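Local coordinates for protein Poly(A) ribonuclease POP2 (Saccharomyces cerevisiae, PDB 1UOC) that probably serves as a catalytic subunit of the CCR4-NOT mRNA deadenylase, its RNase D domain removing poly(A) tails from the 3' end with 5'-AMP as product, at residues V41-E46 and V156-Y161; Q67-N72 and D177-N182; Q101-F106 and E129-L134; E184-W189 and G280-I285. One frame throughout, in Å; residues are numbered along the deposited sequence.

Interaction 1 of 4, residues V41-E46 and V156-Y161; sequences VSISTE and VTWITY
The indole of W158 has V41 lying over one face and I43 set at its edge. V41 CG1 sits above the six-membered ring, 4.2 Å from its centroid and 21° off the normal, a CH-pi contact. It is anti to the backbone N (chi1 -165°), while the other methyl, CG2, meets V156 CG1 at 3.9 Å. I43 comes in near the ring plane, its CB 4.0 Å from W158 CZ3. NE1 of the same indole is held by L150 O. Beneath this side-chain layer the strands run parallel. V41 N donates to T157 O at 3.0 Å. I159 N donates to V41 O at 2.7 Å, and I43 N to I159 O. Beyond this the strands part, and a water bridges them, bonded to I43 O and to Y161 N, each at 2.7 Å. S44 and E46, predicted ligands of the catalytic divalent metal, lie farther along, where the strand has left its partner. S42 and I159 lie on the other face, S42 OG bonded to S251 O. Three direct backbone bonds and a water bridge thus fix the start of strand 40-48 within an RNase H-like sheet, and the apolar cover on the W158 face probably shields them.

Interaction 2 of 4, residues Q67-N72 and D177-N182; sequences QTMRAN and DSMPNN
R70, on helix 61-73, and M179 to N181, in the connection between helices 165-174 and 183-193, meet at the surface of the domain, just ahead of the N-cap residue N182. R70 carries the polar half. Its NH2 donates to N181 O at 3.2 Å with an N-H...O angle of 157°. The acceptor lies close to the guanidinium plane, at its edge, but NH2 itself stands above the plane of the N181 carbonyl, with a C=O...N angle of 97°. The arginine is folded rather than stretched: a bend at chi2 (-87°) turns CD aside, and a second follows at chi3. The apolar half is M179, whose CB points toward the helix and whose chain bends at chi2 and chi3. Its methyl end comes up to the aliphatic root of R70 and to M69, although the exact position of that methyl is doubtful. M179 also touches N172 of helix 165-174, and P180 rests on D185 and W189 of helix 183-193. An alanine in place of R70 would probably leave N181 O without its donor from helix 61-73, and M179 without the aliphatic part of the arginine beside it. One rather long bond, approached from above the carbonyl, suggests a modest attachment, probably largely electrostatic, in which the positive charge is likely to polarise the N181 carbonyl just before helix 183-193 begins.

Interaction 3 of 4, residues Q101-F106 and E129-L134; sequences QFNFEF and EKHENL
H131 ND1 donates to F104 O at 2.8 Å and nearly straight, the N-H...O angle being 167°. The acceptor lies in the imidazole plane, and since a carbonyl can only accept, ND1 carries the proton. CG of H131 is anti to its own carbonyl carbon (chi1 -80°), and the ring reaches across to the end of strand 99-103. There CE1 comes within 3.4 Å of N103 CB, and the N103 amide and the imidazole planes stand 74° apart. The ring also meets W20 edge-to-face. The helix backbone takes its share: H131 O accepts F106 N at 3.3 Å, with the donor well above the carbonyl plane, and is approached by E105 CA at 3.3 Å in a CA-H...O contact. F106 O receives E132 CA at 3.4 Å, so both backbone groups of F106 face the helix. Between them F106 CB packs on H131 CB at 3.7 Å. The F106 ring leads away from E129-L134 and meets F128, at the start of the same helix. A phenylalanine replacing H131 would probably leave F104 O without its ND1 donor and the ring without the bond that fixes its rotation. F104 has its CB directed away from the helix and its ring edge-to-face with F141, so the backbone of the strand exit is caught between a phenylalanine cluster and helix 128-134. In the RNase H-like fold strand 99-103 is the third of three successive antiparallel strands, and the contact binds the chain leaving it to a helix of the connection toward strand 157-160.

Interaction 4 of 4, residues E184-W189 and G280-I285; sequences EDFEWW and GVIYGI
E187 and I282 run alongside one another with opposite heading, and the glutamate can be followed outward from helix 183-193. Its CB is still 4.8 Å from I282 CD1. CG, anti to the carbonyl carbon (chi1 -66°), closes on that same methyl to 4.2 Å. The chain then runs out extended through CD, and OE1 ends at the rim of Y283, 3.7 Å from CD1 and near the ring plane. Carboxylate and phenol ring are almost coplanar, 23° apart, an edge-on approach that brings the acid oxygen to the C-H at CD1. The charge has a stronger partner in K183, with which OE1 forms a salt bridge, so the lysine is likely to stabilise the carboxylate. One residue back, F186 points toward the same two partners. Its CE2 meets I282 CD1 at 4.1 Å and Y283 CE1 at 4.2 Å, both obliquely. I282 CD1 is thus shared by F186 and E187, while I282 CG2 lies over the centre of the Y283 ring. Y283 also touches V62, H65 and Y66 of helix 61-73, and I282 also reaches V190. A xenon atom binds about 7 Å from the F186 side chain. Here the C-terminal chain, after helix 247-264, packs without regular structure on a surface helix of the RNase H-like domain. G280, bonded through its backbone to F197, ties the same segment to edge strand 197-199.

From the N terminus, strand 40-48 opens interaction 1 and helix 61-73 opens interaction 2. Interaction 3 then opens and closes within both, a short loop from strand 99-103 to helix 128-134. Interaction 1 closes next, at strand 157-160, and interaction 2 later, at 177-182, so these two loops cross. Interaction 4 begins just after, in helix 183-193, and closes near the C terminus. Interaction 1 lies in the middle of the sheet and interaction 3 at the end of another of its strands. Interactions 2 and 4 join outer helices and loops and touch directly, P180 packing on W189 and F186. Interaction 3 lies across the chain's centre from interaction 4.

Interaction 1 of 4, residues V41-E46 and V156-Y161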
# COMPACT_ATOMS: atom_id res chain seq x y z
N VAL A 41 4.47 -7.57 2.27
CA VAL A 41 3.44 -6.65 2.74
C VAL A 41 3.07 -5.60 1.70
O VAL A 41 3.94 -4.88 1.20
CB VAL A 41 3.94 -5.88 3.99
CG1 VAL A 41 2.77 -5.20 4.70
CG2 VAL A 41 4.68 -6.82 4.91
N SER A 42 1.78 -5.50 1.38
CA SER A 42 1.32 -4.50 0.42
C SER A 42 0.61 -3.42 1.23
O SER A 42 0.07 -3.69 2.30
CB SER A 42 0.34 -5.11 -0.57
OG SER A 42 -0.79 -5.58 0.13
N ILE A 43 0.63 -2.20 0.72
CA ILE A 43 -0.02 -1.09 1.40
C ILE A 43 -0.82 -0.22 0.44
O ILE A 43 -0.44 -0.01 -0.71
CB ILE A 43 1.01 -0.20 2.14
CG1 ILE A 43 0.29 0.99 2.77
CG2 ILE A 43 2.11 0.25 1.18
CD1 ILE A 43 1.22 1.96 3.46
N SER A 44 -1.94 0.29 0.94
CA SER A 44 -2.80 1.17 0.16
C SER A 44 -3.32 2.24 1.12
O SER A 44 -3.41 2.02 2.33
CB SER A 44 -3.95 0.39 -0.45
OG SER A 44 -4.62 1.21 -1.40
N THR A 45 -3.67 3.39 0.57
CA THR A 45 -4.13 4.47 1.42
C THR A 45 -5.28 5.26 0.82
O THR A 45 -5.52 5.25 -0.39
CB THR A 45 -3.01 5.46 1.70
OG1 THR A 45 -2.60 6.05 0.45
CG2 THR A 45 -1.82 4.77 2.36
N GLU A 46 -5.98 5.95 1.70
CA GLU A 46 -7.09 6.78 1.30
C GLU A 46 -6.96 8.03 2.16
O GLU A 46 -7.06 7.98 3.38
CB GLU A 46 -8.41 6.05 1.56
CG GLU A 46 -9.63 6.76 0.97
CD GLU A 46 -9.49 7.02 -0.52
OE1 GLU A 46 -9.41 6.04 -1.29
OE2 GLU A 46 -9.47 8.20 -0.92
N VAL A 156 11.84 -8.46 4.81
CA VAL A 156 10.46 -8.08 4.56
C VAL A 156 10.44 -7.26 3.27
O VAL A 156 11.20 -6.29 3.11
CB VAL A 156 9.88 -7.22 5.72
CG1 VAL A 156 8.51 -6.66 5.34
CG2 VAL A 156 9.75 -8.06 6.97
N THR A 157 9.57 -7.66 2.35
CA THR A 157 9.44 -7.00 1.05
C THR A 157 8.15 -6.18 1.00
O THR A 157 7.06 -6.73 1.13
CB THR A 157 9.41 -8.05 -0.07
OG1 THR A 157 10.63 -8.81 -0.05
CG2 THR A 157 9.25 -7.40 -1.43
N TRP A 158 8.27 -4.88 0.81
CA TRP A 158 7.08 -4.03 0.73
C TRP A 158 6.63 -3.89 -0.71
O TRP A 158 7.45 -3.76 -1.61
CB TRP A 158 7.33 -2.64 1.32
CG TRP A 158 7.29 -2.60 2.83
CD1 TRP A 158 8.31 -2.86 3.69
CD2 TRP A 158 6.17 -2.22 3.63
NE1 TRP A 158 7.90 -2.67 4.99
CE2 TRP A 158 6.59 -2.28 4.98
CE3 TRP A 158 4.85 -1.84 3.35
CZ2 TRP A 158 5.73 -1.98 6.05
CZ3 TRP A 158 3.99 -1.54 4.42
CH2 TRP A 158 4.44 -1.61 5.75
N ILE A 159 5.32 -3.91 -0.92
CA ILE A 159 4.72 -3.80 -2.25
C ILE A 159 3.83 -2.56 -2.25
O ILE A 159 3.00 -2.39 -1.36
CB ILE A 159 3.85 -5.03 -2.58
CG1 ILE A 159 4.69 -6.31 -2.45
CG2 ILE A 159 3.25 -4.91 -3.98
CD1 ILE A 159 5.86 -6.37 -3.42
N THR A 160 4.00 -1.71 -3.25
CA THR A 160 3.23 -0.48 -3.35
C THR A 160 2.80 -0.24 -4.78
O THR A 160 3.27 -0.90 -5.71
CB THR A 160 4.09 0.71 -2.88
OG1 THR A 160 3.30 1.90 -2.91
CG2 THR A 160 5.31 0.87 -3.80
N TYR A 161 1.90 0.72 -4.96
CA TYR A 161 1.40 1.09 -6.28
C TYR A 161 1.39 2.60 -6.21
O TYR A 161 0.71 3.17 -5.36
CB TYR A 161 -0.02 0.57 -6.50
CG TYR A 161 -0.29 0.15 -7.93
CD1 TYR A 161 0.12 -1.10 -8.39
CD2 TYR A 161 -0.87 1.04 -8.84
CE1 TYR A 161 -0.04 -1.46 -9.73
CE2 TYR A 161 -1.03 0.70 -10.17
CZ TYR A 161 -0.61 -0.56 -10.61
OH TYR A 161 -0.74 -0.90 -11.94
O HOH W 1 0.72 1.47 -2.60

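Interaction 2 of 4, residues Q67-N72 and D177-N182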
# COMPACT_ATOMS: atom_id res chain seq x y z
N GLN A 67 7.95 17.52 -5.18
CA GLN A 67 7.60 18.81 -4.60
C GLN A 67 6.10 18.96 -4.39
O GLN A 67 5.66 19.62 -3.45
CB GLN A 67 8.11 19.96 -5.48
CG GLN A 67 9.54 20.37 -5.18
CD GLN A 67 9.72 20.80 -3.73
OE1 GLN A 67 10.84 20.99 -3.26
NE2 GLN A 67 8.60 20.97 -3.02
N THR A 68 5.33 18.35 -5.28
CA THR A 68 3.88 18.39 -5.21
C THR A 68 3.45 17.57 -4.01
O THR A 68 2.53 17.93 -3.28
CB THR A 68 3.25 17.76 -6.47
OG1 THR A 68 3.59 18.54 -7.63
CG2 THR A 68 1.73 17.68 -6.34
N MET A 69 4.15 16.46 -3.80
CA MET A 69 3.85 15.58 -2.69
C MET A 69 4.27 16.17 -1.36
O MET A 69 3.54 16.07 -0.37
CB MET A 69 4.53 14.22 -2.92
CG MET A 69 4.32 13.23 -1.78
SD MET A 69 5.85 12.91 -0.90
CE MET A 69 5.83 14.15 0.33
N ARG A 70 5.43 16.80 -1.32
CA ARG A 70 5.94 17.40 -0.08
C ARG A 70 5.06 18.55 0.37
O ARG A 70 4.86 18.76 1.56
CB ARG A 70 7.38 17.89 -0.29
CG ARG A 70 8.13 18.20 1.00
CD ARG A 70 7.90 19.63 1.47
NE ARG A 70 8.43 20.61 0.52
CZ ARG A 70 9.70 20.67 0.13
NH1 ARG A 70 10.09 21.60 -0.74
NH2 ARG A 70 10.59 19.81 0.61
N ALA A 71 4.53 19.29 -0.60
CA ALA A 71 3.68 20.43 -0.32
C ALA A 71 2.27 20.00 0.07
O ALA A 71 1.46 20.83 0.51
CB ALA A 71 3.62 21.34 -1.55
N ASN A 72 1.97 18.71 -0.06
CA ASN A 72 0.64 18.21 0.26
C ASN A 72 0.55 17.24 1.44
O ASN A 72 -0.48 17.18 2.11
CB ASN A 72 0.01 17.53 -0.97
CG ASN A 72 -0.35 18.52 -2.06
OD1 ASN A 72 -0.96 19.56 -1.80
ND2 ASN A 72 0.01 18.19 -3.30
N ASP A 177 7.53 13.93 12.48
CA ASP A 177 6.80 14.88 11.64
C ASP A 177 7.80 15.79 10.93
O ASP A 177 7.42 16.72 10.22
CB ASP A 177 5.77 15.68 12.47
CG ASP A 177 6.31 17.01 13.02
OD1 ASP A 177 5.51 17.75 13.64
OD2 ASP A 177 7.51 17.33 12.85
N SER A 178 9.09 15.51 11.14
CA SER A 178 10.17 16.27 10.54
C SER A 178 10.45 15.74 9.13
O SER A 178 11.48 15.12 8.87
CB SER A 178 11.44 16.15 11.39
OG SER A 178 11.24 16.67 12.70
N MET A 179 9.51 15.99 8.23
CA MET A 179 9.62 15.55 6.84
C MET A 179 10.92 16.02 6.21
O MET A 179 11.37 17.14 6.47
CB MET A 179 8.45 16.10 6.03
CG MET A 179 7.32 15.12 5.84
SD MET A 179 7.69 13.91 4.56
CE MET A 179 7.25 14.84 3.11
N PRO A 180 11.55 15.17 5.37
CA PRO A 180 12.79 15.56 4.71
C PRO A 180 12.59 16.85 3.93
O PRO A 180 11.45 17.32 3.78
CB PRO A 180 13.09 14.36 3.83
CG PRO A 180 12.63 13.23 4.69
CD PRO A 180 11.29 13.73 5.19
N ASN A 181 13.67 17.42 3.41
CA ASN A 181 13.58 18.69 2.69
C ASN A 181 13.86 18.61 1.19
O ASN A 181 13.75 19.61 0.48
CB ASN A 181 14.53 19.69 3.35
CG ASN A 181 14.06 21.12 3.19
OD1 ASN A 181 14.07 21.67 2.09
ND2 ASN A 181 13.64 21.73 4.30
N ASN A 182 14.22 17.43 0.70
CA ASN A 182 14.50 17.26 -0.72
C ASN A 182 14.39 15.80 -1.12
O ASN A 182 14.55 14.90 -0.30
CB ASN A 182 15.91 17.78 -1.04
CG ASN A 182 16.98 17.11 -0.20
OD1 ASN A 182 17.13 17.42 0.98
ND2 ASN A 182 17.73 16.20 -0.80

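Interaction 3 of 4, residues Q101-F106 and E129-L134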
# COMPACT_ATOMS: atom_id res chain seq x y z
N GLN A 101 -7.87 -3.44 7.18
CA GLN A 101 -8.24 -2.11 6.76
C GLN A 101 -8.33 -1.30 8.02
O GLN A 101 -9.28 -1.42 8.78
CB GLN A 101 -9.59 -2.07 6.04
CG GLN A 101 -9.90 -0.66 5.52
CD GLN A 101 -11.15 -0.59 4.67
OE1 GLN A 101 -12.26 -0.52 5.18
NE2 GLN A 101 -10.98 -0.62 3.36
N PHE A 102 -7.31 -0.48 8.25
CA PHE A 102 -7.29 0.36 9.43
C PHE A 102 -8.10 1.63 9.16
O PHE A 102 -7.89 2.32 8.16
CB PHE A 102 -5.84 0.72 9.78
CG PHE A 102 -4.97 -0.48 10.08
CD1 PHE A 102 -4.33 -1.16 9.05
CD2 PHE A 102 -4.79 -0.92 11.38
CE1 PHE A 102 -3.52 -2.27 9.31
CE2 PHE A 102 -3.99 -2.03 11.66
CZ PHE A 102 -3.35 -2.70 10.62
N ASN A 103 -9.03 1.93 10.06
CA ASN A 103 -9.89 3.10 9.91
C ASN A 103 -9.44 4.14 10.95
O ASN A 103 -9.41 3.86 12.14
CB ASN A 103 -11.34 2.69 10.11
CG ASN A 103 -11.79 1.61 9.13
OD1 ASN A 103 -11.79 0.41 9.45
ND2 ASN A 103 -12.15 2.02 7.92
N PHE A 104 -9.07 5.33 10.49
CA PHE A 104 -8.58 6.36 11.40
C PHE A 104 -9.61 7.36 11.88
O PHE A 104 -10.65 7.56 11.25
CB PHE A 104 -7.40 7.09 10.76
CG PHE A 104 -6.23 6.21 10.46
CD1 PHE A 104 -6.09 5.62 9.21
CD2 PHE A 104 -5.28 5.95 11.44
CE1 PHE A 104 -5.01 4.77 8.94
CE2 PHE A 104 -4.20 5.10 11.18
CZ PHE A 104 -4.06 4.50 9.93
N GLU A 105 -9.30 8.00 13.00
CA GLU A 105 -10.20 8.98 13.58
C GLU A 105 -10.43 10.12 12.60
O GLU A 105 -9.53 10.51 11.87
CB GLU A 105 -9.64 9.52 14.90
CG GLU A 105 -8.47 10.48 14.77
CD GLU A 105 -7.78 10.72 16.12
OE1 GLU A 105 -6.98 11.67 16.23
OE2 GLU A 105 -8.04 9.94 17.06
N PHE A 106 -11.65 10.63 12.60
CA PHE A 106 -12.02 11.71 11.71
C PHE A 106 -12.88 12.73 12.46
O PHE A 106 -13.80 12.36 13.17
CB PHE A 106 -12.79 11.14 10.52
CG PHE A 106 -13.24 12.17 9.55
CD1 PHE A 106 -12.31 12.90 8.81
CD2 PHE A 106 -14.59 12.44 9.38
CE1 PHE A 106 -12.72 13.88 7.92
CE2 PHE A 106 -15.01 13.41 8.50
CZ PHE A 106 -14.07 14.14 7.76
N GLU A 129 -19.53 8.41 10.94
CA GLU A 129 -19.83 8.33 12.36
C GLU A 129 -18.97 7.28 13.08
O GLU A 129 -18.62 7.44 14.24
CB GLU A 129 -21.31 8.04 12.59
CG GLU A 129 -21.71 8.27 14.04
CD GLU A 129 -23.21 8.27 14.25
OE1 GLU A 129 -23.65 8.96 15.19
OE2 GLU A 129 -23.93 7.59 13.48
N LYS A 130 -18.65 6.21 12.37
CA LYS A 130 -17.82 5.16 12.94
C LYS A 130 -16.39 5.68 13.10
O LYS A 130 -15.69 5.33 14.05
CB LYS A 130 -17.82 3.93 12.03
CG LYS A 130 -19.14 3.20 11.95
CD LYS A 130 -18.98 1.95 11.09
CE LYS A 130 -20.23 1.09 11.10
NZ LYS A 130 -20.12 -0.02 10.11
N HIS A 131 -15.97 6.53 12.17
CA HIS A 131 -14.62 7.09 12.19
C HIS A 131 -14.44 8.09 13.32
O HIS A 131 -13.38 8.18 13.94
CB HIS A 131 -14.30 7.76 10.85
CG HIS A 131 -13.89 6.78 9.79
ND1 HIS A 131 -12.59 6.37 9.62
CD2 HIS A 131 -14.62 6.10 8.87
CE1 HIS A 131 -12.53 5.48 8.65
NE2 HIS A 131 -13.75 5.30 8.18
N GLU A 132 -15.51 8.84 13.59
CA GLU A 132 -15.52 9.83 14.64
C GLU A 132 -15.47 9.19 16.03
O GLU A 132 -14.75 9.66 16.90
CB GLU A 132 -16.77 10.71 14.52
CG GLU A 132 -17.14 11.44 15.81
CD GLU A 132 -18.46 12.20 15.71
OE1 GLU A 132 -19.45 11.63 15.21
OE2 GLU A 132 -18.50 13.37 16.16
N ASN A 133 -16.22 8.11 16.22
CA ASN A 133 -16.26 7.48 17.53
C ASN A 133 -15.38 6.27 17.76
O ASN A 133 -15.12 5.91 18.90
CB ASN A 133 -17.71 7.11 17.88
CG ASN A 133 -18.64 8.29 17.83
OD1 ASN A 133 -18.33 9.38 18.33
ND2 ASN A 133 -19.81 8.09 17.23
N LEU A 134 -14.92 5.62 16.69
CA LEU A 134 -14.08 4.44 16.88
C LEU A 134 -12.81 4.47 16.06
O LEU A 134 -12.01 3.55 16.12
CB LEU A 134 -14.89 3.19 16.55
CG LEU A 134 -16.17 3.02 17.36
CD1 LEU A 134 -16.85 1.74 16.98
CD2 LEU A 134 -15.86 3.03 18.85

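Interaction 4 of 4, residues E184-W189 and G280-I285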
# COMPACT_ATOMS: atom_id res chain seq x y z
N GLU A 184 16.28 13.68 -2.61
CA GLU A 184 17.43 12.88 -2.21
C GLU A 184 17.35 12.37 -0.77
O GLU A 184 17.52 11.18 -0.51
CB GLU A 184 18.71 13.70 -2.42
CG GLU A 184 18.54 14.85 -3.44
CD GLU A 184 18.11 14.38 -4.83
OE1 GLU A 184 17.60 15.22 -5.61
OE2 GLU A 184 18.29 13.19 -5.15
N ASP A 185 17.08 13.27 0.18
CA ASP A 185 16.99 12.90 1.59
C ASP A 185 15.74 12.07 1.86
O ASP A 185 15.71 11.24 2.78
CB ASP A 185 16.98 14.14 2.48
CG ASP A 185 18.24 15.00 2.31
OD1 ASP A 185 18.45 15.92 3.14
OD2 ASP A 185 19.02 14.76 1.36
N PHE A 186 14.69 12.30 1.07
CA PHE A 186 13.45 11.56 1.21
C PHE A 186 13.74 10.10 0.87
O PHE A 186 13.40 9.19 1.62
CB PHE A 186 12.41 12.13 0.24
CG PHE A 186 11.19 11.27 0.06
CD1 PHE A 186 10.32 11.03 1.12
CD2 PHE A 186 10.87 10.74 -1.19
CE1 PHE A 186 9.15 10.28 0.94
CE2 PHE A 186 9.71 9.99 -1.38
CZ PHE A 186 8.85 9.77 -0.31
N GLU A 187 14.39 9.90 -0.26
CA GLU A 187 14.72 8.55 -0.69
C GLU A 187 15.61 7.83 0.32
O GLU A 187 15.46 6.62 0.54
CB GLU A 187 15.40 8.59 -2.06
CG GLU A 187 14.47 9.06 -3.16
CD GLU A 187 15.11 9.00 -4.54
OE1 GLU A 187 14.37 9.17 -5.53
OE2 GLU A 187 16.33 8.78 -4.63
N TRP A 188 16.52 8.57 0.94
CA TRP A 188 17.42 7.98 1.93
C TRP A 188 16.61 7.39 3.08
O TRP A 188 16.79 6.24 3.45
CB TRP A 188 18.40 9.03 2.47
CG TRP A 188 19.49 8.43 3.32
CD1 TRP A 188 20.67 7.89 2.87
CD2 TRP A 188 19.48 8.24 4.74
NE1 TRP A 188 21.38 7.38 3.93
CE2 TRP A 188 20.68 7.57 5.09
CE3 TRP A 188 18.56 8.55 5.76
CZ2 TRP A 188 20.99 7.22 6.41
CZ3 TRP A 188 18.87 8.20 7.08
CH2 TRP A 188 20.08 7.54 7.39
N TRP A 189 15.72 8.19 3.66
CA TRP A 189 14.90 7.73 4.78
C TRP A 189 13.99 6.57 4.39
O TRP A 189 13.82 5.63 5.17
CB TRP A 189 14.06 8.88 5.33
CG TRP A 189 14.82 9.79 6.22
CD1 TRP A 189 15.39 10.99 5.89
CD2 TRP A 189 15.14 9.55 7.60
NE1 TRP A 189 16.05 11.52 6.98
CE2 TRP A 189 15.91 10.65 8.04
CE3 TRP A 189 14.86 8.52 8.50
CZ2 TRP A 189 16.39 10.75 9.36
CZ3 TRP A 189 15.34 8.61 9.81
CH2 TRP A 189 16.10 9.72 10.22
N GLY A 280 13.44 -0.83 -4.64
CA GLY A 280 13.69 0.50 -4.09
C GLY A 280 13.50 1.69 -5.01
O GLY A 280 13.72 2.83 -4.60
N VAL A 281 13.08 1.45 -6.24
CA VAL A 281 12.90 2.54 -7.20
C VAL A 281 11.54 3.20 -7.05
O VAL A 281 10.51 2.55 -7.20
CB VAL A 281 13.09 2.05 -8.65
CG1 VAL A 281 12.83 3.19 -9.62
CG2 VAL A 281 14.50 1.52 -8.84
N ILE A 282 11.56 4.49 -6.75
CA ILE A 282 10.36 5.28 -6.57
C ILE A 282 10.12 6.15 -7.81
O ILE A 282 9.10 6.03 -8.50
CB ILE A 282 10.50 6.27 -5.41
CG1 ILE A 282 10.86 5.54 -4.12
CG2 ILE A 282 9.22 7.06 -5.23
CD1 ILE A 282 11.17 6.48 -2.97
N TYR A 283 11.09 7.01 -8.07
CA TYR A 283 11.05 7.98 -9.16
C TYR A 283 11.79 7.65 -10.45
O TYR A 283 12.17 8.55 -11.19
CB TYR A 283 11.54 9.33 -8.63
CG TYR A 283 10.58 10.00 -7.66
CD1 TYR A 283 10.98 10.34 -6.37
CD2 TYR A 283 9.28 10.29 -8.04
CE1 TYR A 283 10.10 10.97 -5.49
CE2 TYR A 283 8.38 10.91 -7.18
CZ TYR A 283 8.80 11.25 -5.90
OH TYR A 283 7.89 11.87 -5.06
N GLY A 284 12.00 6.37 -10.73
CA GLY A 284 12.70 6.01 -11.94
C GLY A 284 14.11 5.50 -11.69
O GLY A 284 14.80 5.95 -10.79
N ILE A 285 14.54 4.56 -12.52
CA ILE A 285 15.86 3.97 -12.39
C ILE A 285 16.92 5.02 -12.72
O ILE A 285 16.67 5.96 -13.48
CB ILE A 285 15.96 2.73 -13.32
CG1 ILE A 285 16.81 1.64 -12.67
CG2 ILE A 285 16.53 3.12 -14.68
CD1 ILE A 285 16.46 0.24 -13.16